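Local atomic coordinates of CDP-4-keto-6-deoxy-D-glucose-3-dehydrase (Yersinia pseudotuberculosis, PDB entry 3BB8), a protein that probably catalyses the vitamin B6-dependent removal of the C3 hydroxyl from CDP-4-keto-6-deoxy-D-glucose, a step in making lipopolysaccharide sugars. Residues A[122-127]-A[134-139]; A[115-120]-A[399-404]; A[154-159]-A[391-396]. The protein carries 1 engineered substitution. One frame throughout, in Å; residues are numbered along the deposited sequence.

Contact 1. Residues A[122-127]-A[134-139]. With PLP (pyridoxal-5'-phosphate), chain C.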
loop_
_atom_site.group_PDB
_atom_site.type_symbol
_atom_site.label_atom_id
_atom_site.label_comp_id
_atom_site.label_asym_id
_atom_site.label_seq_id
_atom_site.Cartn_x
_atom_site.Cartn_y
_atom_site.Cartn_z
ATOM N N THR A 122 -7.688 2.659 -11.407
ATOM C CA THR A 122 -6.284 2.344 -11.155
ATOM C C THR A 122 -5.561 1.535 -12.248
ATOM O O THR A 122 -4.364 1.247 -12.141
ATOM C CB THR A 122 -6.117 1.679 -9.782
ATOM O OG1 THR A 122 -6.852 0.452 -9.728
ATOM C CG2 THR A 122 -6.636 2.619 -8.698
ATOM N N THR A 123 -6.282 1.181 -13.306
ATOM C CA THR A 123 -5.660 0.474 -14.433
ATOM C C THR A 123 -4.921 1.547 -15.228
ATOM O O THR A 123 -3.854 1.310 -15.793
ATOM C CB THR A 123 -6.720 -0.158 -15.366
ATOM O OG1 THR A 123 -7.344 -1.250 -14.694
ATOM C CG2 THR A 123 -6.090 -0.652 -16.679
ATOM N N VAL A 124 -5.501 2.745 -15.226
ATOM C CA VAL A 124 -4.975 3.883 -15.975
ATOM C C VAL A 124 -4.200 4.918 -15.155
ATOM O O VAL A 124 -3.255 5.529 -15.669
ATOM C CB VAL A 124 -6.140 4.601 -16.723
ATOM C CG1 VAL A 124 -5.642 5.837 -17.461
ATOM C CG2 VAL A 124 -6.787 3.629 -17.718
ATOM N N ASN A 125 -4.580 5.115 -13.894
ATOM C CA ASN A 125 -3.913 6.115 -13.071
ATOM C C ASN A 125 -2.384 6.038 -13.011
ATOM O O ASN A 125 -1.712 7.064 -13.101
ATOM C CB ASN A 125 -4.504 6.109 -11.651
ATOM C CG ASN A 125 -5.976 6.516 -11.634
ATOM O OD1 ASN A 125 -6.542 6.912 -12.671
ATOM N ND2 ASN A 125 -6.598 6.441 -10.462
ATOM N N PRO A 126 -1.813 4.827 -12.866
ATOM C CA PRO A 126 -0.349 4.730 -12.802
ATOM C C PRO A 126 0.320 5.462 -13.967
ATOM O O PRO A 126 1.340 6.117 -13.788
ATOM C CB PRO A 126 -0.099 3.220 -12.825
ATOM C CG PRO A 126 -1.319 2.671 -12.110
ATOM C CD PRO A 126 -2.435 3.498 -12.746
ATOM N N THR A 127 -0.265 5.348 -15.157
ATOM C CA THR A 127 0.263 6.016 -16.344
ATOM C C THR A 127 0.333 7.514 -16.104
ATOM O O THR A 127 1.360 8.142 -16.341
ATOM C CB THR A 127 -0.633 5.759 -17.577
ATOM O OG1 THR A 127 -0.440 4.415 -18.036
ATOM C CG2 THR A 127 -0.306 6.729 -18.697
ATOM N N PRO A 134 -2.197 8.913 -21.298
ATOM C CA PRO A 134 -3.079 7.805 -21.671
ATOM C C PRO A 134 -3.694 8.077 -23.046
ATOM O O PRO A 134 -4.076 9.208 -23.351
ATOM C CB PRO A 134 -4.142 7.815 -20.571
ATOM C CG PRO A 134 -3.460 8.501 -19.426
ATOM C CD PRO A 134 -2.716 9.608 -20.112
ATOM N N VAL A 135 -3.762 7.042 -23.872
ATOM C CA VAL A 135 -4.356 7.136 -25.204
ATOM C C VAL A 135 -5.459 6.078 -25.268
ATOM O O VAL A 135 -5.176 4.882 -25.196
ATOM C CB VAL A 135 -3.307 6.862 -26.299
ATOM C CG1 VAL A 135 -3.957 6.927 -27.674
ATOM C CG2 VAL A 135 -2.189 7.889 -26.204
ATOM N N PHE A 136 -6.710 6.513 -25.389
ATOM C CA PHE A 136 -7.842 5.584 -25.419
ATOM C C PHE A 136 -8.426 5.217 -26.788
ATOM O O PHE A 136 -8.408 6.017 -27.723
ATOM C CB PHE A 136 -9.009 6.127 -24.581
ATOM C CG PHE A 136 -8.628 6.588 -23.200
ATOM C CD1 PHE A 136 -8.206 7.897 -22.983
ATOM C CD2 PHE A 136 -8.735 5.723 -22.108
ATOM C CE1 PHE A 136 -7.899 8.349 -21.697
ATOM C CE2 PHE A 136 -8.432 6.157 -20.821
ATOM C CZ PHE A 136 -8.013 7.476 -20.613
ATOM N N VAL A 137 -8.951 3.994 -26.873
ATOM C CA VAL A 137 -9.644 3.490 -28.061
ATOM C C VAL A 137 -10.888 2.778 -27.525
ATOM O O VAL A 137 -10.875 2.240 -26.417
ATOM C CB VAL A 137 -8.805 2.496 -28.896
ATOM C CG1 VAL A 137 -7.629 3.214 -29.513
ATOM C CG2 VAL A 137 -8.358 1.325 -28.040
ATOM N N ASP A 138 -11.960 2.773 -28.308
ATOM C CA ASP A 138 -13.217 2.168 -27.885
ATOM C C ASP A 138 -13.180 0.664 -27.623
ATOM O O ASP A 138 -12.281 -0.043 -28.074
ATOM C CB ASP A 138 -14.303 2.494 -28.918
ATOM C CG ASP A 138 -15.706 2.387 -28.349
ATOM O OD1 ASP A 138 -15.928 2.831 -27.202
ATOM O OD2 ASP A 138 -16.592 1.874 -29.059
ATOM N N VAL A 139 -14.164 0.189 -26.869
ATOM C CA VAL A 139 -14.278 -1.231 -26.554
ATOM C C VAL A 139 -15.403 -1.844 -27.389
ATOM O O VAL A 139 -16.041 -1.161 -28.197
ATOM C CB VAL A 139 -14.609 -1.457 -25.066
ATOM C CG1 VAL A 139 -13.481 -0.928 -24.191
ATOM C CG2 VAL A 139 -15.920 -0.773 -24.724
HETATM N N1 PLP C . -8.240 -3.188 -11.947
HETATM C C2 PLP C . -9.468 -3.823 -12.034
HETATM C C2A PLP C . -10.021 -4.105 -13.424
HETATM C C3 PLP C . -10.163 -4.189 -10.843
HETATM O O3 PLP C . -11.365 -4.805 -10.881
HETATM C C4 PLP C . -9.577 -3.899 -9.537
HETATM C C4A PLP C . -10.369 -4.351 -8.261
HETATM C C5 PLP C . -8.309 -3.230 -9.516
HETATM C C6 PLP C . -7.664 -2.889 -10.767
HETATM C C5A PLP C . -7.523 -2.830 -8.305
HETATM O O4P PLP C . -7.629 -3.691 -7.261
HETATM P P PLP C . -7.800 -3.269 -5.720
HETATM O O1P PLP C . -7.385 -4.485 -4.917
HETATM O O2P PLP C . -9.398 -2.948 -5.542
HETATM O O3P PLP C . -6.953 -2.029 -5.416
#

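Contact 2. Residues A[115-120]-A[399-404]. With PLP (pyridoxal-5'-phosphate), chain C.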
loop_
_atom_site.group_PDB
_atom_site.type_symbol
_atom_site.label_atom_id
_atom_site.label_comp_id
_atom_site.label_asym_id
_atom_site.label_seq_id
_atom_site.Cartn_x
_atom_site.Cartn_y
_atom_site.Cartn_z
ATOM N N THR A 115 -4.690 2.441 -23.866
ATOM C CA THR A 115 -5.587 1.726 -22.962
ATOM C C THR A 115 -7.027 2.049 -23.366
ATOM O O THR A 115 -7.246 2.699 -24.386
ATOM C CB THR A 115 -5.319 2.156 -21.488
ATOM O OG1 THR A 115 -6.075 1.332 -20.597
ATOM C CG2 THR A 115 -5.710 3.609 -21.270
ATOM N N VAL A 116 -8.007 1.598 -22.593
ATOM C CA VAL A 116 -9.401 1.893 -22.920
ATOM C C VAL A 116 -10.025 2.706 -21.794
ATOM O O VAL A 116 -9.544 2.667 -20.660
ATOM C CB VAL A 116 -10.225 0.600 -23.152
ATOM C CG1 VAL A 116 -9.621 -0.188 -24.308
ATOM C CG2 VAL A 116 -10.267 -0.251 -21.886
ATOM N N ALA A 117 -11.076 3.460 -22.111
ATOM C CA ALA A 117 -11.751 4.289 -21.118
ATOM C C ALA A 117 -12.864 3.539 -20.371
ATOM O O ALA A 117 -13.364 4.002 -19.339
ATOM C CB ALA A 117 -12.307 5.535 -21.785
ATOM N N ALA A 118 -13.253 2.381 -20.884
ATOM C CA ALA A 118 -14.284 1.596 -20.223
ATOM C C ALA A 118 -13.607 0.614 -19.271
ATOM O O ALA A 118 -13.481 -0.566 -19.577
ATOM C CB ALA A 118 -15.125 0.842 -21.253
ATOM N N GLY A 119 -13.165 1.099 -18.120
ATOM C CA GLY A 119 -12.508 0.211 -17.182
ATOM C C GLY A 119 -12.461 0.695 -15.746
ATOM O O GLY A 119 -13.324 1.448 -15.285
ATOM N N PHE A 120 -11.443 0.245 -15.029
ATOM C CA PHE A 120 -11.280 0.621 -13.637
ATOM C C PHE A 120 -10.214 1.712 -13.545
ATOM O O PHE A 120 -9.193 1.644 -14.231
ATOM C CB PHE A 120 -10.866 -0.594 -12.808
ATOM C CG PHE A 120 -10.975 -0.366 -11.335
ATOM C CD1 PHE A 120 -12.223 -0.310 -10.728
ATOM C CD2 PHE A 120 -9.841 -0.110 -10.569
ATOM C CE1 PHE A 120 -12.347 0.005 -9.377
ATOM C CE2 PHE A 120 -9.956 0.207 -9.220
ATOM C CZ PHE A 120 -11.211 0.266 -8.625
ATOM N N THR A 399 -17.990 5.479 -28.646
ATOM C CA THR A 399 -19.413 5.140 -28.739
ATOM C C THR A 399 -19.839 3.994 -27.822
ATOM O O THR A 399 -20.762 4.143 -27.022
ATOM C CB THR A 399 -19.790 4.780 -30.198
ATOM O OG1 THR A 399 -19.572 5.923 -31.038
ATOM C CG2 THR A 399 -21.254 4.349 -30.298
ATOM N N ASN A 400 -19.167 2.853 -27.932
ATOM C CA ASN A 400 -19.507 1.707 -27.096
ATOM C C ASN A 400 -19.239 1.968 -25.623
ATOM O O ASN A 400 -19.982 1.489 -24.758
ATOM C CB ASN A 400 -18.748 0.468 -27.568
ATOM C CG ASN A 400 -19.322 -0.101 -28.856
ATOM O OD1 ASN A 400 -18.771 -1.029 -29.449
ATOM N ND2 ASN A 400 -20.443 0.454 -29.288
ATOM N N THR A 401 -18.188 2.741 -25.344
ATOM C CA THR A 401 -17.823 3.082 -23.973
ATOM C C THR A 401 -18.946 3.892 -23.356
ATOM O O THR A 401 -19.357 3.636 -22.229
ATOM C CB THR A 401 -16.531 3.935 -23.919
ATOM O OG1 THR A 401 -15.454 3.209 -24.522
ATOM C CG2 THR A 401 -16.173 4.269 -22.484
ATOM N N ASP A 402 -19.430 4.883 -24.099
ATOM C CA ASP A 402 -20.527 5.718 -23.617
ATOM C C ASP A 402 -21.767 4.861 -23.411
ATOM O O ASP A 402 -22.517 5.043 -22.447
ATOM C CB ASP A 402 -20.844 6.832 -24.623
ATOM C CG ASP A 402 -19.934 8.029 -24.466
ATOM O OD1 ASP A 402 -19.707 8.444 -23.311
ATOM O OD2 ASP A 402 -19.459 8.560 -25.492
ATOM N N ARG A 403 -21.982 3.918 -24.319
ATOM C CA ARG A 403 -23.147 3.055 -24.204
ATOM C C ARG A 403 -23.036 2.248 -22.913
ATOM O O ARG A 403 -24.032 2.019 -22.221
ATOM C CB ARG A 403 -23.241 2.111 -25.407
ATOM C CG ARG A 403 -24.639 1.568 -25.620
ATOM C CD ARG A 403 -24.671 0.457 -26.643
ATOM N NE ARG A 403 -25.994 -0.154 -26.708
ATOM C CZ ARG A 403 -26.218 -1.407 -27.092
ATOM N NH1 ARG A 403 -25.203 -2.189 -27.448
ATOM N NH2 ARG A 403 -27.459 -1.876 -27.120
ATOM N N ILE A 404 -21.815 1.832 -22.581
ATOM C CA ILE A 404 -21.600 1.047 -21.373
ATOM C C ILE A 404 -21.854 1.910 -20.156
ATOM O O ILE A 404 -22.473 1.475 -19.188
ATOM C CB ILE A 404 -20.154 0.483 -21.315
ATOM C CG1 ILE A 404 -19.964 -0.557 -22.428
ATOM C CG2 ILE A 404 -19.890 -0.144 -19.955
ATOM C CD1 ILE A 404 -18.581 -1.165 -22.477
HETATM N N1 PLP C . -8.240 -3.188 -11.947
HETATM C C2 PLP C . -9.468 -3.823 -12.034
HETATM C C2A PLP C . -10.021 -4.105 -13.424
HETATM C C3 PLP C . -10.163 -4.189 -10.843
HETATM O O3 PLP C . -11.365 -4.805 -10.881
HETATM C C4 PLP C . -9.577 -3.899 -9.537
HETATM C C4A PLP C . -10.369 -4.351 -8.261
HETATM C C5 PLP C . -8.309 -3.230 -9.516
HETATM C C6 PLP C . -7.664 -2.889 -10.767
HETATM C C5A PLP C . -7.523 -2.830 -8.305
HETATM O O4P PLP C . -7.629 -3.691 -7.261
HETATM P P PLP C . -7.800 -3.269 -5.720
HETATM O O1P PLP C . -7.385 -4.485 -4.917
HETATM O O2P PLP C . -9.398 -2.948 -5.542
HETATM O O3P PLP C . -6.953 -2.029 -5.416
#

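Contact 3. Residues A[154-159]-A[391-396]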
loop_
_atom_site.group_PDB
_atom_site.type_symbol
_atom_site.label_atom_id
_atom_site.label_comp_id
_atom_site.label_asym_id
_atom_site.label_seq_id
_atom_site.Cartn_x
_atom_site.Cartn_y
_atom_site.Cartn_z
ATOM N N ALA A 154 -3.939 4.071 -32.948
ATOM C CA ALA A 154 -3.647 4.892 -31.775
ATOM C C ALA A 154 -2.144 4.954 -31.492
ATOM O O ALA A 154 -1.689 5.735 -30.653
ATOM C CB ALA A 154 -4.389 4.350 -30.560
ATOM N N VAL A 155 -1.377 4.130 -32.198
ATOM C CA VAL A 155 0.067 4.101 -32.016
ATOM C C VAL A 155 0.740 5.287 -32.698
ATOM O O VAL A 155 0.340 5.704 -33.789
ATOM C CB VAL A 155 0.671 2.814 -32.584
ATOM C CG1 VAL A 155 2.168 2.790 -32.322
ATOM C CG2 VAL A 155 -0.005 1.608 -31.960
ATOM N N SER A 156 1.756 5.834 -32.040
ATOM C CA SER A 156 2.502 6.960 -32.584
ATOM C C SER A 156 3.960 6.874 -32.151
ATOM O O SER A 156 4.384 5.895 -31.533
ATOM C CB SER A 156 1.906 8.293 -32.114
ATOM O OG SER A 156 2.180 8.534 -30.748
ATOM N N ASP A 157 4.720 7.908 -32.487
ATOM C CA ASP A 157 6.133 7.971 -32.149
ATOM C C ASP A 157 6.357 8.025 -30.638
ATOM O O ASP A 157 7.447 7.716 -30.157
ATOM C CB ASP A 157 6.763 9.196 -32.818
ATOM C CG ASP A 157 5.970 10.473 -32.565
ATOM O OD1 ASP A 157 4.741 10.478 -32.825
ATOM O OD2 ASP A 157 6.572 11.474 -32.113
ATOM N N LYS A 158 5.324 8.410 -29.894
ATOM C CA LYS A 158 5.425 8.507 -28.444
ATOM C C LYS A 158 4.870 7.298 -27.700
ATOM O O LYS A 158 4.962 7.220 -26.478
ATOM C CB LYS A 158 4.717 9.769 -27.961
ATOM C CG LYS A 158 5.384 11.043 -28.432
ATOM C CD LYS A 158 4.641 12.266 -27.936
ATOM C CE LYS A 158 5.381 13.547 -28.291
ATOM N NZ LYS A 158 4.637 14.744 -27.801
ATOM N N THR A 159 4.300 6.349 -28.432
ATOM C CA THR A 159 3.736 5.166 -27.805
ATOM C C THR A 159 4.843 4.238 -27.338
ATOM O O THR A 159 5.707 3.854 -28.124
ATOM C CB THR A 159 2.826 4.395 -28.776
ATOM O OG1 THR A 159 1.842 5.285 -29.318
ATOM C CG2 THR A 159 2.125 3.255 -28.048
ATOM N N LYS A 391 -4.261 15.161 -18.962
ATOM C CA LYS A 391 -3.850 15.215 -20.351
ATOM C C LYS A 391 -3.956 13.824 -20.953
ATOM O O LYS A 391 -3.308 12.886 -20.487
ATOM C CB LYS A 391 -2.409 15.723 -20.492
ATOM C CG LYS A 391 -1.896 15.617 -21.927
ATOM C CD LYS A 391 -0.633 16.436 -22.200
ATOM C CE LYS A 391 -0.278 16.380 -23.695
ATOM N NZ LYS A 391 0.891 17.227 -24.074
ATOM N N TYR A 392 -4.775 13.693 -21.990
ATOM C CA TYR A 392 -4.953 12.408 -22.652
ATOM C C TYR A 392 -5.332 12.568 -24.115
ATOM O O TYR A 392 -5.615 13.667 -24.579
ATOM C CB TYR A 392 -6.044 11.596 -21.954
ATOM C CG TYR A 392 -7.416 12.227 -22.013
ATOM C CD1 TYR A 392 -7.856 13.085 -21.006
ATOM C CD2 TYR A 392 -8.286 11.946 -23.066
ATOM C CE1 TYR A 392 -9.134 13.643 -21.042
ATOM C CE2 TYR A 392 -9.564 12.499 -23.112
ATOM C CZ TYR A 392 -9.980 13.343 -22.100
ATOM O OH TYR A 392 -11.246 13.882 -22.143
ATOM N N ARG A 393 -5.331 11.456 -24.838
ATOM C CA ARG A 393 -5.716 11.460 -26.239
ATOM C C ARG A 393 -6.679 10.313 -26.475
ATOM O O ARG A 393 -6.593 9.272 -25.822
ATOM C CB ARG A 393 -4.511 11.277 -27.166
ATOM C CG ARG A 393 -3.533 12.428 -27.182
ATOM C CD ARG A 393 -2.701 12.426 -28.473
ATOM N NE ARG A 393 -2.016 11.157 -28.731
ATOM C CZ ARG A 393 -2.419 10.246 -29.613
ATOM N NH1 ARG A 393 -3.516 10.448 -30.337
ATOM N NH2 ARG A 393 -1.710 9.137 -29.787
ATOM N N VAL A 394 -7.602 10.517 -27.408
ATOM C CA VAL A 394 -8.567 9.492 -27.766
ATOM C C VAL A 394 -8.626 9.389 -29.289
ATOM O O VAL A 394 -8.929 10.359 -29.984
ATOM C CB VAL A 394 -9.964 9.804 -27.186
ATOM C CG1 VAL A 394 -10.322 11.239 -27.445
ATOM C CG2 VAL A 394 -11.003 8.881 -27.802
ATOM N N VAL A 395 -8.295 8.207 -29.800
ATOM C CA VAL A 395 -8.304 7.955 -31.231
ATOM C C VAL A 395 -9.628 7.325 -31.636
ATOM O O VAL A 395 -9.968 6.238 -31.181
ATOM C CB VAL A 395 -7.163 7.009 -31.629
ATOM C CG1 VAL A 395 -7.234 6.707 -33.115
ATOM C CG2 VAL A 395 -5.819 7.641 -31.274
ATOM N N GLY A 396 -10.366 8.012 -32.501
ATOM C CA GLY A 396 -11.655 7.504 -32.936
ATOM C C GLY A 396 -12.715 7.952 -31.953
ATOM O O GLY A 396 -12.529 8.952 -31.262
#

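Contact 1. Residues A[122-127]-A[134-139]
Val124 and Thr127, one turn apart on the face of helix 121-129 turned to strand 133-140, close over the ring of Pro134 with methyl groups alone. Thr127 brings CG2 to within 3.7 Å of Pro134 CG, the two side chains running antiparallel alongside one another. Val124 comes in at a slant: its CG1 lies 4.0 Å from Pro134 CG and 4.3 Å from Phe136 CZ, reaching the end of the phenyl ring obliquely. With chi1 at 177°, this CG1 extends from the helix opposite the backbone N, which carries it to both partners. All four residues are buried.

The contact belongs to a beta-alpha-beta crossover of the aspartate aminotransferase fold: strand 112-115 leads into helix 121-129, and the chain re-enters the sheet in strand 133-140, parallel to the first. Across the contact the local helix and strand axes approach to 9.5 Å and run at 137°. Thr115 and Val113 of the first strand also touch Val124 and Thr127, respectively.

Polar contacts gather at the start of the helix, beside the cofactor. Thr122 OG1 stands 3.6 Å from PLP C6 and is hydrogen-bonded to Ser87 OG, itself a partner of PLP. Thr123 OG1 lies 3.5 Å from PLP N1 and is hydrogen-bonded to Asp191 OD1, which also binds PLP, so this threonine probably helps to hold the aspartate. Further along, Asn125 ND2 crosses the dimer interface to the backbone O of Gly286 of the second subunit, while Asn125 OD1 meets Tyr386 OH.

Contact 2. Residues A[115-120]-A[399-404]
Ala118 sits at the centre of an inverse gamma turn and presents its CB to a helix that comes about 280 residues later. The tight turn, marked by a weak bond of 3.2 Å from Gly119 N to Ala117 O, lies within the connection between strand 112-115 and helix 121-129 in this aspartate aminotransferase fold, in the loop that also carries a cofactor-binding phenylalanine. Against the turn lies the first part of helix 399-407.

Thr401 does most of the touching. Its CG2 projects opposite the backbone N (chi1 -59° for OG1) and meets Ala118 CB at 3.8 Å; the same methyl rests 4.1 Å from Ala117 CB. One turn further on, Ile404 adds the end of its extended chain, CD1 standing 4.2 Å from Ala118 CB. The contact between the segments is buried and purely apolar. The hydroxyl of Thr401 instead finds Asp138, whose OD1 it hydrogen-bonds while OD2 takes the backbone N of Asn400. Lying at the N-terminal turn of the helix, the carboxylate would probably be stabilised in its charged form by the helix dipole and the N-H of Asn400.

Towards the other end of the loop, Phe120 leaves the helix behind and turns to PLP. Its ring meets Phe377 edge-to-face, and Trp247 of the second subunit stands nearly perpendicular to it. With CG anti to the backbone N (chi1 -167°), the phenyl ring has the pyridine over one face: PLP C4 is 3.9 Å above its plane, displaced toward the rim, and the closest pair is Phe120 CD2 and PLP C6 at 3.5 Å.

Contact 3. Residues A[154-159]-A[391-396]
The guanidinium of Arg393 meets the carbonyl of Ala154 at its edge: Ala154 O lies near the guanidinium plane, 3.5 Å from NH2. Ser156 OG approaches the same NH2 obliquely, and at 4.1 Å this is no more than proximity. The bend in the arginine chain at chi3 (-54°) folds the flat group back toward the loop. Its firmer partner is Glu112, which forms a salt bridge with Arg393 NE through OE2 and a hydrogen bond with Ser156 OG through OE1, so that one carboxylate holds both sides of the contact.

Apolar packing is confined to Ala154 and Val395. The CG2 branch of the valine lies 3.7 Å from Ala154 CB and 3.5 Å from Ala154 CA, pressing on backbone as well as side chain.

The loop keeps its own shape. A type I beta turn runs from Ser156 to Thr159; Ser156 N donates to Thr159 OG1 at 2.8 Å (153°), and Lys158 N to Ser156 OG at 3.3 Å, an ST turn.

The contact lies away from the cofactor site; this is structural packing at a partly buried margin of the large sheet. Strand 393-394 pairs in parallel with strand 133-140, while Ala154 leans on Val135 and Val137 of that strand, and Val155 turns to helix 174-184.

In the fold
From the N terminus, strand 112-115 runs into residues 115-120, whose partner, the helix segment 399-404, lies far along the chain; contact 2 therefore closes the longest loop, and the other two nest inside it. Contact 1 comes first, closing a short loop between helix 121-129 and strand 133-140. Contact 3 opens only after that, at 154-159, and ends at 391-396, in series with contact 1 and just ahead of helix 399-407. Strand 133-140 ties all three: it pairs with strands 112-115 and 393-394, and its later part meets the start of helix 399-407. Contacts 1 and 2 both touch PLP, whereas contact 3 lies away from the cofactor, at strand 393-394.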